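Local coordinates for MAGE domain-containing protein (Xenopus laevis, PDB 7DG2) that forms the MAGE (Nse3) subunit of the Smc5/6 complex, pairing with the RING-type protein Nse1 and binding Nse4, and may support ubiquitin ligase activity of Nse1, at the interface of chains A and B and the interface of chains C and A. Residues are numbered along the deposited sequence; one frame, centred on the assembly and turned at random. Chains: chain A, MAGE domain-containing protein; chain B, Non-structural maintenance of chromosomes element 4; chain C, Non-structural maintenance of chromosomes element 1 homolog.

Contact 1: the interface of chains A and B. Residues chain A 108, 111, 190, 193-194, 201; chain B 6-7, 11-12, 15.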
# COMPACT_ATOMS: atom_id res chain seq x y z
N LEU A 108 22.79 8.92 11.01
CA LEU A 108 24.25 8.84 11.09
C LEU A 108 24.89 9.77 10.07
O LEU A 108 25.82 10.53 10.39
CB LEU A 108 24.71 7.40 10.88
CG LEU A 108 26.23 7.22 10.96
CD1 LEU A 108 26.72 7.55 12.36
CD2 LEU A 108 26.68 5.81 10.55
N MET A 111 24.33 13.48 11.18
CA MET A 111 24.97 13.85 12.44
C MET A 111 26.49 13.87 12.31
O MET A 111 27.15 14.59 13.07
CB MET A 111 24.54 12.90 13.56
CG MET A 111 23.04 13.01 13.95
SD MET A 111 22.52 14.66 14.48
CE MET A 111 23.19 14.71 16.15
N VAL A 190 16.66 12.27 16.28
CA VAL A 190 17.85 11.85 17.01
C VAL A 190 17.79 12.34 18.46
O VAL A 190 18.03 11.57 19.40
CB VAL A 190 19.11 12.36 16.29
CG1 VAL A 190 20.36 12.08 17.12
CG2 VAL A 190 19.22 11.71 14.92
N ILE A 193 15.21 10.27 20.50
CA ILE A 193 15.71 8.94 20.85
C ILE A 193 16.68 9.02 22.02
O ILE A 193 16.67 8.16 22.92
CB ILE A 193 16.38 8.30 19.62
CG1 ILE A 193 15.31 7.97 18.56
CG2 ILE A 193 17.17 7.06 20.00
CD1 ILE A 193 14.28 6.96 19.04
N GLN A 194 17.53 10.04 22.05
CA GLN A 194 18.57 10.13 23.06
C GLN A 194 18.17 10.99 24.26
O GLN A 194 19.02 11.29 25.10
CB GLN A 194 19.86 10.64 22.43
CG GLN A 194 20.35 9.74 21.30
CD GLN A 194 21.86 9.69 21.21
OE1 GLN A 194 22.51 8.94 21.93
NE2 GLN A 194 22.42 10.50 20.33
N TRP A 201 22.81 19.76 20.29
CA TRP A 201 23.74 19.47 19.21
C TRP A 201 24.01 20.74 18.40
O TRP A 201 23.58 20.88 17.26
CB TRP A 201 23.19 18.36 18.32
CG TRP A 201 22.84 17.09 19.02
CD1 TRP A 201 21.60 16.68 19.42
CD2 TRP A 201 23.75 16.06 19.38
NE1 TRP A 201 21.69 15.44 20.01
CE2 TRP A 201 23.00 15.04 20.00
CE3 TRP A 201 25.13 15.89 19.24
CZ2 TRP A 201 23.58 13.87 20.48
CZ3 TRP A 201 25.71 14.74 19.72
CH2 TRP A 201 24.94 13.74 20.33
N VAL B 6 30.33 16.62 18.82
CA VAL B 6 30.57 15.36 18.13
C VAL B 6 29.45 14.38 18.45
O VAL B 6 29.00 14.27 19.60
CB VAL B 6 31.94 14.78 18.53
CG1 VAL B 6 32.18 13.44 17.85
CG2 VAL B 6 33.04 15.77 18.20
N PHE B 7 28.99 13.65 17.43
CA PHE B 7 27.92 12.66 17.58
C PHE B 7 28.52 11.31 17.93
O PHE B 7 29.48 10.86 17.30
CB PHE B 7 27.11 12.56 16.29
CG PHE B 7 25.98 11.56 16.34
CD1 PHE B 7 24.91 11.74 17.19
CD2 PHE B 7 25.99 10.45 15.50
CE1 PHE B 7 23.86 10.83 17.22
CE2 PHE B 7 24.94 9.54 15.53
CZ PHE B 7 23.88 9.73 16.39
N SER B 11 26.43 5.46 21.67
CA SER B 11 25.34 5.91 22.51
C SER B 11 24.02 5.89 21.75
O SER B 11 22.98 5.54 22.30
CB SER B 11 25.65 7.32 23.03
OG SER B 11 24.61 7.80 23.85
N PHE B 12 24.07 6.26 20.47
CA PHE B 12 22.87 6.28 19.64
C PHE B 12 22.25 4.89 19.52
O PHE B 12 21.04 4.73 19.72
CB PHE B 12 23.22 6.84 18.26
CG PHE B 12 22.04 7.02 17.33
CD1 PHE B 12 20.90 7.68 17.75
CD2 PHE B 12 22.11 6.58 16.02
CE1 PHE B 12 19.83 7.87 16.88
CE2 PHE B 12 21.05 6.76 15.14
CZ PHE B 12 19.90 7.40 15.58
N ASP B 15 20.57 3.81 22.71
CA ASP B 15 19.28 4.45 22.95
C ASP B 15 18.21 3.95 21.99
O ASP B 15 17.03 3.86 22.36
CB ASP B 15 19.43 5.97 22.86
CG ASP B 15 20.22 6.55 24.03
OD1 ASP B 15 20.25 5.91 25.11
OD2 ASP B 15 20.81 7.64 23.88
O HOH W 1 29.51 14.28 14.60

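Contact 2: the interface of chains C and A. Residues chain C 4, 9, 12, 16, 53, 56-57, 62; chain A 61-62.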
# COMPACT_ATOMS: atom_id res chain seq x y z
N ILE C 4 -14.45 19.25 -1.33
CA ILE C 4 -13.51 18.28 -0.80
C ILE C 4 -12.43 19.03 -0.02
O ILE C 4 -11.92 20.06 -0.47
CB ILE C 4 -12.96 17.42 -1.95
CG1 ILE C 4 -12.23 16.19 -1.44
CG2 ILE C 4 -12.06 18.23 -2.90
CD1 ILE C 4 -11.93 15.19 -2.55
N GLN C 9 -9.33 14.07 2.38
CA GLN C 9 -8.03 13.59 1.92
C GLN C 9 -7.42 12.64 2.95
O GLN C 9 -6.85 11.60 2.60
CB GLN C 9 -7.09 14.77 1.65
CG GLN C 9 -7.61 15.74 0.58
CD GLN C 9 -6.85 17.05 0.56
OE1 GLN C 9 -5.95 17.26 1.37
NE2 GLN C 9 -7.23 17.94 -0.35
N LEU C 12 -9.15 9.35 2.73
CA LEU C 12 -8.77 8.61 1.53
C LEU C 12 -7.36 8.03 1.67
O LEU C 12 -7.12 6.87 1.29
CB LEU C 12 -8.88 9.53 0.31
CG LEU C 12 -8.43 8.94 -1.03
CD1 LEU C 12 -9.19 7.63 -1.33
CD2 LEU C 12 -8.63 9.98 -2.15
N MET C 16 -6.60 4.14 1.41
CA MET C 16 -5.62 3.68 0.42
C MET C 16 -4.59 2.77 1.07
O MET C 16 -4.18 1.75 0.48
CB MET C 16 -4.95 4.89 -0.24
CG MET C 16 -3.98 4.52 -1.31
SD MET C 16 -3.32 5.98 -2.17
CE MET C 16 -4.44 7.24 -1.58
N LEU C 53 -15.96 12.15 -1.88
CA LEU C 53 -14.78 11.47 -2.42
C LEU C 53 -15.11 10.75 -3.72
O LEU C 53 -14.39 10.89 -4.72
CB LEU C 53 -14.23 10.50 -1.37
CG LEU C 53 -13.42 11.19 -0.27
CD1 LEU C 53 -13.24 10.29 0.94
CD2 LEU C 53 -12.05 11.62 -0.83
N HIS C 56 -15.26 12.87 -6.91
CA HIS C 56 -13.95 13.26 -7.42
C HIS C 56 -13.13 12.05 -7.89
O HIS C 56 -12.27 12.20 -8.77
CB HIS C 56 -13.17 14.03 -6.35
CG HIS C 56 -13.74 15.39 -6.06
ND1 HIS C 56 -13.19 16.55 -6.56
CD2 HIS C 56 -14.80 15.78 -5.30
CE1 HIS C 56 -13.88 17.59 -6.13
NE2 HIS C 56 -14.86 17.15 -5.36
N LEU C 57 -13.37 10.86 -7.32
CA LEU C 57 -12.62 9.68 -7.74
C LEU C 57 -13.15 9.07 -9.03
O LEU C 57 -12.40 8.37 -9.73
CB LEU C 57 -12.62 8.61 -6.64
CG LEU C 57 -11.85 8.94 -5.35
CD1 LEU C 57 -12.21 7.93 -4.27
CD2 LEU C 57 -10.32 8.99 -5.59
N MET C 62 -11.68 5.03 -9.92
CA MET C 62 -11.52 4.58 -8.55
C MET C 62 -12.83 4.85 -7.82
O MET C 62 -13.54 5.81 -8.14
CB MET C 62 -10.36 5.31 -7.85
CG MET C 62 -9.02 5.17 -8.58
SD MET C 62 -7.80 6.33 -7.92
CE MET C 62 -7.82 5.83 -6.23
N VAL A 61 -7.71 16.09 -4.37
CA VAL A 61 -8.41 14.86 -4.01
C VAL A 61 -7.63 14.05 -2.99
O VAL A 61 -8.21 13.50 -2.05
CB VAL A 61 -8.71 14.04 -5.27
CG1 VAL A 61 -9.43 12.75 -4.91
CG2 VAL A 61 -9.54 14.87 -6.26
N PHE A 62 -6.31 13.96 -3.14
CA PHE A 62 -5.50 13.07 -2.32
C PHE A 62 -4.68 13.78 -1.26
O PHE A 62 -4.15 13.11 -0.36
CB PHE A 62 -4.54 12.26 -3.20
CG PHE A 62 -5.24 11.32 -4.15
CD1 PHE A 62 -5.69 11.77 -5.39
CD2 PHE A 62 -5.44 9.98 -3.81
CE1 PHE A 62 -6.34 10.91 -6.26
CE2 PHE A 62 -6.10 9.12 -4.68
CZ PHE A 62 -6.54 9.59 -5.91

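Contact 1: the interface of chains A and B
As modelled, the side-chain carbonyl OE1 of A:Gln194 accepts a hydrogen bond from the hydroxyl OG of B:Ser11, at 3.1 Å. The hydroxyl comes in nearly along the C=O axis, with a C=O...donor angle of 164°. The carboxylate oxygen OD2 of B:Asp15 lies 2.9 Å from the same OE1. This pair sets two acceptors against each other, so the placing of the amide O and N is doubtful. A flipped amide would offer its NH2 to B:Asp15. The same NH2 would face B:Ser11 OG, which would then have to accept. The other end of the amide, modelled as NE2, lies by the rim of B:Phe7, 3.4 Å from CE1, the two planes nearly perpendicular.

B:Phe7 is the main apolar residue here. Its CG is anti to the backbone N (chi1 180°), which carries the ring into a pocket of chain A. CB of A:Met111 sits over one face, 3.6 Å from the ring centroid. CE of A:Met111 lies over a face of A:Trp201, next to B:Phe7 CD1, which it also touches. B:Phe7 turns its CD1 edge to that face of the A:Trp201 six-membered ring, with planes 62° apart. CG1 of A:Val190 meets ring atom CE1 tip to tip, at 3.7 Å. A water joins the backbone N of B:Phe7 (2.9 Å) to A:Met111 O.

The pocket lies between the ends of helices 94-111 and 183-193 of the MAGE fold, with A:Trp201 just before helix 202-209. B:Phe7, ahead of Nse4 helix 9-20, fills it. The helix, up to its middle, contacts A:Gln194 and A:Ile193, whose CG2 is 3.8 Å from B:Asp15 CB.

Contact 2: the interface of chains C and A
A:Phe62 and A:Val61 push into an apolar pocket of Nse1, and C:Leu12 meets both. Its methyl CD2 sits above one face of the A:Phe62 ring, offset toward the CD2-CE2 side, and is 3.6 Å from ring atom CD2. The same methyl is 4.0 Å from CG1 of A:Val61. CD2 of C:Leu57 is on the same side of the ring plane but beyond the rim, 3.8 Å from CZ. It also packs against CG1 of A:Val61. Two methionine methyls instead reach the ring at its edge, in plane: C:Met16 CE, 3.7 Å from ring atom CD2, and C:Met62 CE, 4.0 Å from CZ. C:Met62 approaches tip to tip, while C:Met16 crosses at about a right angle. One leucine methyl over a face and two methionine methyls along the edge should restrict the ring's tilt.

A:Val61 spreads its two methyls. CG1 is anti to the backbone N (chi1 179°) and faces C:Leu12 and C:Leu57. CG2 faces C:His56, 3.7 Å from its CB. CD1 of C:Ile4 comes to CA of A:Val61, and CG of C:Gln9 packs by the carbonyl of A:Val61. The patch is held by apolar packing, with no polar pair across it.

Behind this shell, CG2 of C:Ile4 lies over one face of the C:His56 imidazole, 3.7 Å above its plane. That contact should help to hold the imidazole. CD2 of C:Leu53 packs against both C:Leu12 CD2 and C:Ile4 CD1, and probably helps to position them.

A:Val61 and A:Phe62 are the last residues of helix 47-62. They enter between helices 6-18 and 46-57 of Nse1, with C:Met62 at the start of strand 62-68 and C:Ile4 from the segment before helix 6-18.

Contact 1 and contact 2 are about 39 Å apart, measured between the centres of their C-alpha atoms. They share no residue and no helix; chain A is their common partner. At contact 1 chain A provides the pocket and Nse4 inserts an aromatic residue. At contact 2 the roles turn round, and the end of a chain A helix inserts into Nse1. The MAGE protein therefore meets its two partners here through separate surfaces. This agrees with a trimer in which the Nse1-Nse3 pair shapes Nse4. The two patches alone do not show whether one contact influences the other.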